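Local structure of Azi13 (5HMC) at residues 72-77 and 127-132; 58-63 and 110-115; 15-20 and 37-42. The protein probably hydrolyses thioesters as a member of the PaaI thioesterase family, and binds 5-methylnaphthalene-1-carboxylic acid in pockets built at subunit interfaces. All coordinates share one frame; numbering follows the deposited sequence.

Contact 1 (72-77 and 127-132). With 5NE (5-methylnaphthalene-1-carboxylic acid), chain B.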
loop_
_atom_site.group_PDB
_atom_site.type_symbol
_atom_site.label_atom_id
_atom_site.label_comp_id
_atom_site.label_asym_id
_atom_site.label_seq_id
_atom_site.Cartn_x
_atom_site.Cartn_y
_atom_site.Cartn_z
ATOM N N GLY A 72 -5.028 -22.890 -14.273
ATOM C CA GLY A 72 -6.070 -22.035 -13.734
ATOM C C GLY A 72 -5.953 -20.621 -14.271
ATOM O O GLY A 72 -5.340 -20.387 -15.310
ATOM N N THR A 73 -6.562 -19.679 -13.547
ATOM C CA THR A 73 -6.544 -18.283 -13.974
ATOM C C THR A 73 -6.437 -17.338 -12.775
ATOM O O THR A 73 -6.738 -17.704 -11.634
ATOM C CB THR A 73 -7.791 -17.966 -14.798
ATOM O OG1 THR A 73 -7.634 -16.685 -15.419
ATOM C CG2 THR A 73 -9.042 -17.996 -13.908
ATOM N N VAL A 74 -6.019 -16.100 -13.051
ATOM C CA VAL A 74 -5.739 -15.121 -12.002
ATOM C C VAL A 74 -6.767 -13.993 -12.036
ATOM O O VAL A 74 -7.308 -13.632 -13.088
ATOM C CB VAL A 74 -4.309 -14.548 -12.120
ATOM C CG1 VAL A 74 -3.311 -15.660 -12.322
ATOM C CG2 VAL A 74 -4.214 -13.540 -13.255
ATOM N N VAL A 75 -7.027 -13.430 -10.862
ATOM C CA VAL A 75 -7.876 -12.253 -10.701
ATOM C C VAL A 75 -7.099 -11.223 -9.889
ATOM O O VAL A 75 -6.433 -11.580 -8.910
ATOM C CB VAL A 75 -9.214 -12.615 -10.008
ATOM C CG1 VAL A 75 -8.953 -13.456 -8.790
ATOM C CG2 VAL A 75 -9.986 -11.367 -9.610
ATOM N N GLY A 76 -7.161 -9.956 -10.304
ATOM C CA GLY A 76 -6.517 -8.899 -9.538
ATOM C C GLY A 76 -7.152 -8.725 -8.164
ATOM O O GLY A 76 -8.376 -8.729 -8.017
ATOM N N VAL A 77 -6.294 -8.598 -7.145
ATOM C CA VAL A 77 -6.707 -8.378 -5.759
ATOM C C VAL A 77 -6.392 -6.950 -5.293
ATOM O O VAL A 77 -7.232 -6.301 -4.676
ATOM C CB VAL A 77 -6.064 -9.419 -4.810
ATOM C CG1 VAL A 77 -6.491 -9.163 -3.361
ATOM C CG2 VAL A 77 -6.427 -10.836 -5.223
ATOM N N VAL A 127 1.523 -5.673 -7.454
ATOM C CA VAL A 127 0.189 -6.184 -7.746
ATOM C C VAL A 127 0.038 -7.539 -7.070
ATOM O O VAL A 127 0.895 -8.418 -7.230
ATOM C CB VAL A 127 -0.070 -6.300 -9.259
ATOM C CG1 VAL A 127 -1.471 -6.788 -9.527
ATOM C CG2 VAL A 127 0.129 -4.977 -9.911
ATOM N N ARG A 128 -1.032 -7.686 -6.293
ATOM C CA ARG A 128 -1.404 -8.944 -5.662
ATOM C C ARG A 128 -2.512 -9.583 -6.484
ATOM O O ARG A 128 -3.481 -8.909 -6.849
ATOM C CB ARG A 128 -1.875 -8.736 -4.221
ATOM C CG ARG A 128 -2.450 -10.022 -3.565
ATOM C CD ARG A 128 -2.837 -9.763 -2.103
ATOM N NE ARG A 128 -1.696 -9.341 -1.286
ATOM C CZ ARG A 128 -0.906 -10.202 -0.654
ATOM N NH1 ARG A 128 -1.137 -11.516 -0.760
ATOM N NH2 ARG A 128 0.108 -9.765 0.079
ATOM N N LEU A 129 -2.360 -10.870 -6.782
ATOM C CA LEU A 129 -3.333 -11.608 -7.568
ATOM C C LEU A 129 -3.741 -12.875 -6.832
ATOM O O LEU A 129 -2.970 -13.437 -6.052
ATOM C CB LEU A 129 -2.780 -11.968 -8.949
ATOM C CG LEU A 129 -2.334 -10.749 -9.760
ATOM C CD1 LEU A 129 -0.808 -10.689 -9.920
ATOM C CD2 LEU A 129 -3.039 -10.707 -11.109
ATOM N N HIS A 130 -4.968 -13.314 -7.089
ATOM C CA HIS A 130 -5.511 -14.550 -6.531
ATOM C C HIS A 130 -5.547 -15.594 -7.638
ATOM O O HIS A 130 -5.916 -15.274 -8.773
ATOM C CB HIS A 130 -6.906 -14.299 -5.947
ATOM C CG HIS A 130 -7.526 -15.495 -5.289
ATOM N ND1 HIS A 130 -7.084 -15.998 -4.081
ATOM C CD2 HIS A 130 -8.572 -16.275 -5.659
ATOM C CE1 HIS A 130 -7.819 -17.041 -3.743
ATOM N NE2 HIS A 130 -8.730 -17.230 -4.683
ATOM N N ASN A 131 -5.114 -16.821 -7.324
ATOM C CA ASN A 131 -5.103 -17.928 -8.278
ATOM C C ASN A 131 -6.433 -18.671 -8.219
ATOM O O ASN A 131 -6.804 -19.198 -7.166
ATOM C CB ASN A 131 -3.974 -18.919 -7.985
ATOM C CG ASN A 131 -2.593 -18.312 -8.138
ATOM O OD1 ASN A 131 -2.379 -17.437 -8.967
ATOM N ND2 ASN A 131 -1.644 -18.792 -7.343
ATOM N N LEU A 132 -7.143 -18.719 -9.343
ATOM C CA LEU A 132 -8.344 -19.546 -9.483
ATOM C C LEU A 132 -7.920 -20.828 -10.184
ATOM O O LEU A 132 -7.756 -20.848 -11.405
ATOM C CB LEU A 132 -9.426 -18.824 -10.272
ATOM C CG LEU A 132 -9.899 -17.521 -9.653
ATOM C CD1 LEU A 132 -10.503 -16.634 -10.735
ATOM C CD2 LEU A 132 -10.899 -17.814 -8.555
HETATM O O1N 5NE B . -5.831 -7.592 -13.191
HETATM C C1L 5NE B . -6.405 -7.178 -14.222
HETATM O O1M 5NE B . -7.351 -6.372 -14.186
HETATM C C1J 5NE B . -5.865 -7.668 -15.525
HETATM C C1E 5NE B . -5.800 -9.115 -15.821
HETATM C C1F 5NE B . -6.250 -10.102 -14.948
HETATM C C1A 5NE B . -6.157 -11.450 -15.309
HETATM C C1I 5NE B . -5.370 -6.765 -16.465
HETATM C C1H 5NE B . -4.825 -7.194 -17.679
HETATM C C1G 5NE B . -4.747 -8.543 -18.012
HETATM C C1D 5NE B . -5.213 -9.495 -17.120
HETATM C C1C 5NE B . -5.125 -10.917 -17.454
HETATM C C1O 5NE B . -4.522 -11.272 -18.788
HETATM C C1B 5NE B . -5.608 -11.853 -16.534
#

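Contact 2 (58-63 and 110-115). With 5NE (5-methylnaphthalene-1-carboxylic acid), chain B.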
loop_
_atom_site.group_PDB
_atom_site.type_symbol
_atom_site.label_atom_id
_atom_site.label_comp_id
_atom_site.label_asym_id
_atom_site.label_seq_id
_atom_site.Cartn_x
_atom_site.Cartn_y
_atom_site.Cartn_z
ATOM N N SER A 58 -1.337 -4.261 -15.869
ATOM C CA SER A 58 -1.330 -5.024 -17.113
ATOM C C SER A 58 -0.116 -5.942 -17.192
ATOM O O SER A 58 -0.234 -7.129 -17.534
ATOM C CB SER A 58 -1.349 -4.064 -18.308
ATOM O OG SER A 58 -2.474 -3.211 -18.298
ATOM N N VAL A 59 1.066 -5.403 -16.895
ATOM C CA VAL A 59 2.285 -6.164 -17.119
ATOM C C VAL A 59 2.426 -7.254 -16.070
ATOM O O VAL A 59 2.885 -8.365 -16.369
ATOM C CB VAL A 59 3.494 -5.204 -17.156
ATOM C CG1 VAL A 59 4.768 -5.947 -17.481
ATOM C CG2 VAL A 59 3.258 -4.113 -18.199
ATOM N N ALA A 60 1.994 -6.985 -14.841
ATOM C CA ALA A 60 2.064 -8.010 -13.808
ATOM C C ALA A 60 1.041 -9.124 -14.049
ATOM O O ALA A 60 1.371 -10.311 -13.932
ATOM C CB ALA A 60 1.858 -7.373 -12.433
ATOM N N SER A 61 -0.205 -8.768 -14.375
ATOM C CA SER A 61 -1.231 -9.795 -14.550
ATOM C C SER A 61 -0.920 -10.680 -15.743
ATOM O O SER A 61 -1.189 -11.884 -15.709
ATOM C CB SER A 61 -2.610 -9.168 -14.732
ATOM O OG SER A 61 -3.029 -8.491 -13.560
ATOM N N ALA A 62 -0.377 -10.095 -16.812
ATOM C CA ALA A 62 0.068 -10.893 -17.950
ATOM C C ALA A 62 1.075 -11.945 -17.511
ATOM O O ALA A 62 0.953 -13.126 -17.863
ATOM C CB ALA A 62 0.686 -9.989 -19.023
ATOM N N ALA A 63 2.088 -11.533 -16.740
ATOM C CA ALA A 63 3.078 -12.492 -16.266
ATOM C C ALA A 63 2.452 -13.513 -15.323
ATOM O O ALA A 63 2.725 -14.713 -15.436
ATOM C CB ALA A 63 4.234 -11.764 -15.586
ATOM N N TRP A 110 3.603 -9.539 -7.674
ATOM C CA TRP A 110 4.576 -9.136 -8.681
ATOM C C TRP A 110 4.936 -7.666 -8.494
ATOM O O TRP A 110 4.103 -6.858 -8.078
ATOM C CB TRP A 110 4.029 -9.343 -10.094
ATOM C CG TRP A 110 3.942 -10.775 -10.509
ATOM C CD1 TRP A 110 3.036 -11.703 -10.083
ATOM C CD2 TRP A 110 4.809 -11.447 -11.430
ATOM N NE1 TRP A 110 3.287 -12.919 -10.682
ATOM C CE2 TRP A 110 4.369 -12.787 -11.516
ATOM C CE3 TRP A 110 5.914 -11.043 -12.197
ATOM C CZ2 TRP A 110 4.994 -13.730 -12.339
ATOM C CZ3 TRP A 110 6.534 -11.972 -13.012
ATOM C CH2 TRP A 110 6.076 -13.307 -13.072
ATOM N N SER A 111 6.184 -7.327 -8.815
ATOM C CA SER A 111 6.692 -5.963 -8.752
ATOM C C SER A 111 6.991 -5.474 -10.163
ATOM O O SER A 111 7.651 -6.175 -10.934
ATOM C CB SER A 111 7.955 -5.912 -7.886
ATOM O OG SER A 111 8.565 -4.649 -7.943
ATOM N N VAL A 112 6.521 -4.274 -10.500
ATOM C CA VAL A 112 6.666 -3.718 -11.839
ATOM C C VAL A 112 7.373 -2.368 -11.745
ATOM O O VAL A 112 6.924 -1.476 -11.014
ATOM C CB VAL A 112 5.308 -3.561 -12.536
ATOM C CG1 VAL A 112 5.497 -3.013 -13.924
ATOM C CG2 VAL A 112 4.570 -4.904 -12.576
ATOM N N GLU A 113 8.455 -2.210 -12.504
ATOM C CA GLU A 113 9.179 -0.944 -12.612
ATOM C C GLU A 113 9.000 -0.349 -14.001
ATOM O O GLU A 113 9.227 -1.029 -15.008
ATOM C CB GLU A 113 10.669 -1.141 -12.337
ATOM C CG GLU A 113 10.998 -1.717 -10.980
ATOM C CD GLU A 113 12.457 -1.508 -10.621
ATOM O OE1 GLU A 113 13.101 -0.650 -11.264
ATOM O OE2 GLU A 113 12.953 -2.202 -9.706
ATOM N N THR A 114 8.596 0.916 -14.054
ATOM C CA THR A 114 8.507 1.690 -15.286
ATOM C C THR A 114 9.669 2.685 -15.321
ATOM O O THR A 114 9.758 3.563 -14.451
ATOM C CB THR A 114 7.172 2.430 -15.349
ATOM O OG1 THR A 114 6.093 1.486 -15.412
ATOM C CG2 THR A 114 7.115 3.370 -16.539
ATOM N N VAL A 115 10.553 2.554 -16.325
ATOM C CA VAL A 115 11.742 3.395 -16.472
ATOM C C VAL A 115 11.740 4.062 -17.846
ATOM O O VAL A 115 11.150 3.559 -18.807
ATOM C CB VAL A 115 13.058 2.601 -16.289
ATOM C CG1 VAL A 115 13.145 1.987 -14.912
ATOM C CG2 VAL A 115 13.187 1.531 -17.358
HETATM O O1N 5NE B . -5.831 -7.592 -13.191
HETATM C C1L 5NE B . -6.405 -7.178 -14.222
HETATM O O1M 5NE B . -7.351 -6.372 -14.186
HETATM C C1J 5NE B . -5.865 -7.668 -15.525
HETATM C C1E 5NE B . -5.800 -9.115 -15.821
HETATM C C1F 5NE B . -6.250 -10.102 -14.948
HETATM C C1A 5NE B . -6.157 -11.450 -15.309
HETATM C C1I 5NE B . -5.370 -6.765 -16.465
HETATM C C1H 5NE B . -4.825 -7.194 -17.679
HETATM C C1G 5NE B . -4.747 -8.543 -18.012
HETATM C C1D 5NE B . -5.213 -9.495 -17.120
HETATM C C1C 5NE B . -5.125 -10.917 -17.454
HETATM C C1O 5NE B . -4.522 -11.272 -18.788
HETATM C C1B 5NE B . -5.608 -11.853 -16.534
#

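Contact 3 (15-20 and 37-42). With 5NE (5-methylnaphthalene-1-carboxylic acid), chain C.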
loop_
_atom_site.group_PDB
_atom_site.type_symbol
_atom_site.label_atom_id
_atom_site.label_comp_id
_atom_site.label_asym_id
_atom_site.label_seq_id
_atom_site.Cartn_x
_atom_site.Cartn_y
_atom_site.Cartn_z
ATOM N N VAL A 15 -5.842 -3.016 -22.463
ATOM C CA VAL A 15 -4.399 -3.060 -22.665
ATOM C C VAL A 15 -4.030 -2.456 -24.016
ATOM O O VAL A 15 -3.072 -1.677 -24.120
ATOM C CB VAL A 15 -3.874 -4.494 -22.516
ATOM C CG1 VAL A 15 -2.404 -4.550 -22.903
ATOM C CG2 VAL A 15 -4.047 -4.950 -21.087
ATOM N N GLU A 16 -4.795 -2.773 -25.063
ATOM C CA GLU A 16 -4.539 -2.163 -26.365
ATOM C C GLU A 16 -4.666 -0.639 -26.295
ATOM O O GLU A 16 -3.811 0.088 -26.811
ATOM C CB GLU A 16 -5.481 -2.749 -27.425
ATOM N N HIS A 17 -5.717 -0.129 -25.644
ATOM C CA HIS A 17 -5.881 1.324 -25.570
ATOM C C HIS A 17 -4.723 1.996 -24.834
ATOM O O HIS A 17 -4.341 3.128 -25.166
ATOM C CB HIS A 17 -7.200 1.672 -24.893
ATOM C CG HIS A 17 -7.265 3.084 -24.398
ATOM N ND1 HIS A 17 -7.539 4.153 -25.226
ATOM C CD2 HIS A 17 -7.094 3.603 -23.159
ATOM C CE1 HIS A 17 -7.538 5.267 -24.517
ATOM N NE2 HIS A 17 -7.272 4.961 -23.260
ATOM N N LEU A 18 -4.156 1.327 -23.830
ATOM C CA LEU A 18 -2.966 1.860 -23.184
ATOM C C LEU A 18 -1.799 1.968 -24.149
ATOM O O LEU A 18 -0.882 2.757 -23.911
ATOM C CB LEU A 18 -2.572 0.987 -21.995
ATOM C CG LEU A 18 -3.526 1.064 -20.803
ATOM C CD1 LEU A 18 -3.099 0.094 -19.714
ATOM C CD2 LEU A 18 -3.645 2.485 -20.247
ATOM N N GLY A 19 -1.809 1.201 -25.235
ATOM C CA GLY A 19 -0.692 1.220 -26.153
ATOM C C GLY A 19 0.475 0.361 -25.739
ATOM O O GLY A 19 1.591 0.571 -26.225
ATOM N N LEU A 20 0.262 -0.605 -24.852
ATOM C CA LEU A 20 1.361 -1.459 -24.440
ATOM C C LEU A 20 1.734 -2.404 -25.569
ATOM O O LEU A 20 0.875 -2.905 -26.294
ATOM C CB LEU A 20 0.995 -2.257 -23.193
ATOM C CG LEU A 20 0.846 -1.457 -21.907
ATOM C CD1 LEU A 20 0.376 -2.353 -20.793
ATOM C CD2 LEU A 20 2.175 -0.835 -21.541
ATOM N N ARG A 37 1.000 9.745 -24.219
ATOM C CA ARG A 37 0.285 10.267 -25.368
ATOM C C ARG A 37 -0.654 11.332 -24.858
ATOM O O ARG A 37 -1.054 11.307 -23.693
ATOM C CB ARG A 37 -0.535 9.194 -26.116
ATOM C CG ARG A 37 0.240 7.984 -26.608
ATOM C CD ARG A 37 -0.657 7.125 -27.507
ATOM N NE ARG A 37 -1.998 6.990 -26.942
ATOM C CZ ARG A 37 -2.507 5.863 -26.444
ATOM N NH1 ARG A 37 -1.804 4.736 -26.451
ATOM N NH2 ARG A 37 -3.730 5.868 -25.941
ATOM N N ALA A 38 -1.006 12.266 -25.741
ATOM C CA ALA A 38 -1.819 13.401 -25.318
ATOM C C ALA A 38 -3.146 12.955 -24.710
ATOM O O ALA A 38 -3.656 13.603 -23.790
ATOM C CB ALA A 38 -2.051 14.345 -26.499
ATOM N N ASP A 39 -3.715 11.848 -25.187
ATOM C CA ASP A 39 -4.989 11.396 -24.641
ATOM C C ASP A 39 -4.854 10.765 -23.259
ATOM O O ASP A 39 -5.874 10.508 -22.617
ATOM C CB ASP A 39 -5.667 10.408 -25.608
ATOM C CG ASP A 39 -4.840 9.164 -25.863
ATOM O OD1 ASP A 39 -3.727 9.295 -26.413
ATOM O OD2 ASP A 39 -5.304 8.046 -25.530
ATOM N N LEU A 40 -3.631 10.541 -22.779
ATOM C CA LEU A 40 -3.377 9.895 -21.501
ATOM C C LEU A 40 -3.046 10.882 -20.389
ATOM O O LEU A 40 -2.615 10.459 -19.313
ATOM C CB LEU A 40 -2.234 8.884 -21.643
ATOM C CG LEU A 40 -2.460 7.739 -22.628
ATOM C CD1 LEU A 40 -1.299 6.759 -22.613
ATOM C CD2 LEU A 40 -3.779 7.027 -22.314
ATOM N N LEU A 41 -3.238 12.175 -20.617
ATOM C CA LEU A 41 -2.751 13.202 -19.710
ATOM C C LEU A 41 -3.816 13.621 -18.713
ATOM O O LEU A 41 -5.019 13.495 -18.963
ATOM C CB LEU A 41 -2.305 14.441 -20.490
ATOM C CG LEU A 41 -1.199 14.229 -21.510
ATOM C CD1 LEU A 41 -1.090 15.450 -22.411
ATOM C CD2 LEU A 41 0.117 13.934 -20.794
ATOM N N GLN A 42 -3.357 14.120 -17.576
ATOM C CA GLN A 42 -4.205 14.854 -16.648
ATOM C C GLN A 42 -4.085 16.349 -16.963
ATOM O O GLN A 42 -3.319 16.726 -17.845
ATOM C CB GLN A 42 -3.815 14.467 -15.216
ATOM C CG GLN A 42 -2.337 14.558 -14.868
ATOM C CD GLN A 42 -2.016 15.866 -14.147
ATOM O OE1 GLN A 42 -2.642 16.881 -14.411
ATOM N NE2 GLN A 42 -1.090 15.827 -13.205
HETATM O O1N 5NE C . -3.039 12.407 -10.122
HETATM C C1L 5NE C . -3.320 12.458 -11.340
HETATM O O1M 5NE C . -2.688 11.822 -12.201
HETATM C C1J 5NE C . -4.500 13.295 -11.714
HETATM C C1E 5NE C . -4.547 14.732 -11.372
HETATM C C1F 5NE C . -3.516 15.404 -10.719
HETATM C C1A 5NE C . -3.639 16.768 -10.437
HETATM C C1I 5NE C . -5.595 12.719 -12.355
HETATM C C1H 5NE C . -6.728 13.467 -12.687
HETATM C C1G 5NE C . -6.823 14.825 -12.395
HETATM C C1D 5NE C . -5.772 15.459 -11.752
HETATM C C1C 5NE C . -5.865 16.883 -11.430
HETATM C C1O 5NE C . -7.128 17.598 -11.833
HETATM C C1B 5NE C . -4.786 17.496 -10.784
#

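Contact 1 (72-77 and 127-132)
R128 and V77 are joined in an antiparallel ladder between residues 127-132 and 72-77, which are parts of strands 121-133 and 72-83 in the curled sheet that wraps the long central helix 49-68 in the hotdog fold. The carbonyl O of R128 accepts from V77 N at 2.8 Å, and the aliphatic part of the R128 side chain, CG and CD, lies against CB and CG1 of V77. The R128 chain then bends at chi3 (-60°), and its guanidinium turns to Q107 and to D82 of the fourth subunit, where it forms a salt bridge.

L129 faces the helix; it forms a non-hydrogen-bonded pair with G76, and its CD2 reaches diagonally to V74 CG2 at 3.7 Å. G76 has no side chain to place on this face, where a CB would run into the carboxylate atom O1N of the bound naphthoic acid. H130 pairs with V75 through two backbone bonds, and H130 N meets V75 O at 2.9 Å almost straight (172°). On the face of the sheet turned from the helix, H130 CB touches both V75 CG1 and V77 CG2, each 3.6 Å away, and V75 CG1 also lies at the edge of the imidazole.

N131 returns to the helix side, its OD1 3.9 Å from V74 CG1. Its amide is held by A105 O and by Q108 of neighbouring strand 107-115, so both polar ends are satisfied. L132 pairs with T73 by reciprocal backbone bonds; beyond them, L132 CB and CD1 lie alongside T73 CG2. V74 carries the ladder to the ligand: its other branch points to the naphthalene, V74 CG2 standing 3.5 Å from C1A and V74 O 3.3 Å from the same carbon.

Contact 2 (58-63 and 110-115)
A63 and W110 make the tightest fit between helix segment 58-63 and strand segment 110-115. The methyl of A63 presses onto the indole face, CB 3.6 Å from the centroid of the six-membered ring and only 19° off its normal. CG of W110 is anti to its carbonyl carbon (chi1 -72°), which lays the ring against the helix with A60 O over the same face, while NE1 is bound to Q108 OE1. One turn earlier, A60 CB drops into the notch between two strand side chains, 3.8 Å from W110 CB and 3.7 Å from V112 CG2. In the hotdog fold the central helix lies in the concave sheet, and the small alanines here let it come close. A leucine in place of W110, with no indole face or N-H, would probably leave the A63 methyl poorly covered and Q108 OE1 short of a donor. V112 is the next bump: its CG1 branch reaches the flank of V59, 4.4 Å from V59 CB. On the far side of the helix, S61 turns from the strand to the ligand, its OG 3.0 Å from O1N of the naphthoic acid.

Contact 3 (15-20 and 37-42)
The C-terminal end of helix 13-18 is gripped by the guanidinium of R37, from the loop that follows strand 29-35. Two nitrogens of R37 converge end-on upon a single carbonyl, that of H17: NH2 donates to H17 O at 2.9 Å, nearly in line with the C=O (174°), and NH1 makes a longer, more bent bond to the same oxygen. The oxygen lies in the guanidinium plane. G19 ends the helix with positive phi in a Schellman motif, a geometry that suits glycine, and any CB there would strike R37 NH1. The positive guanidinium at this end would probably be favoured by the helix dipole.

D39 holds a second edge of the same group, side-on, in a salt bridge: R37 NE meets D39 OD1 at 2.9 Å and R37 NH2 meets D39 OD2 at 2.7 Å, each oxygen using its syn lone pair. L40 CD1 lies over the guanidinium centre, 4.1 Å above its plane. The contact thus joins the N-terminal helix of the hotdog subunit to the segment leading into the central helix, beside the second subunit, whose H17 stacks on H17 here.

R37 NH2 also stands over one face of the H17 imidazole, toward its rim, the two planes 77° apart, while H17 CE1 approaches D39 OD2 at 3.7 Å. At the loop's far end Q42 lies over the ring face of another naphthoic acid, in a pocket shared with the second subunit. Bent at chi2 (98°), its side chain lays the amide along the rings, NE2 3.5 Å from C1F, while OE1 accepts from H44 N.

From the N terminus, contact 3 comes first: residues 15-20 and 37-42 close a loop holding the hairpin of strands 21-26 and 29-35, and it is complete before the other two open. Contact 2 then starts on helix 49-68, and contact 1 on strand 72-83 right after it. Their partners follow in the same order, 110-115 and then 127-132, so these two contacts cross along the chain. They touch where V127 N lies 2.9 Å from W110 O and L129 packs on S61, and both reach the naphthoic acid of chain B. Contact 3 meets contact 2 at S58, against V15, L18 and L20, tying the N-terminal helix to the central one.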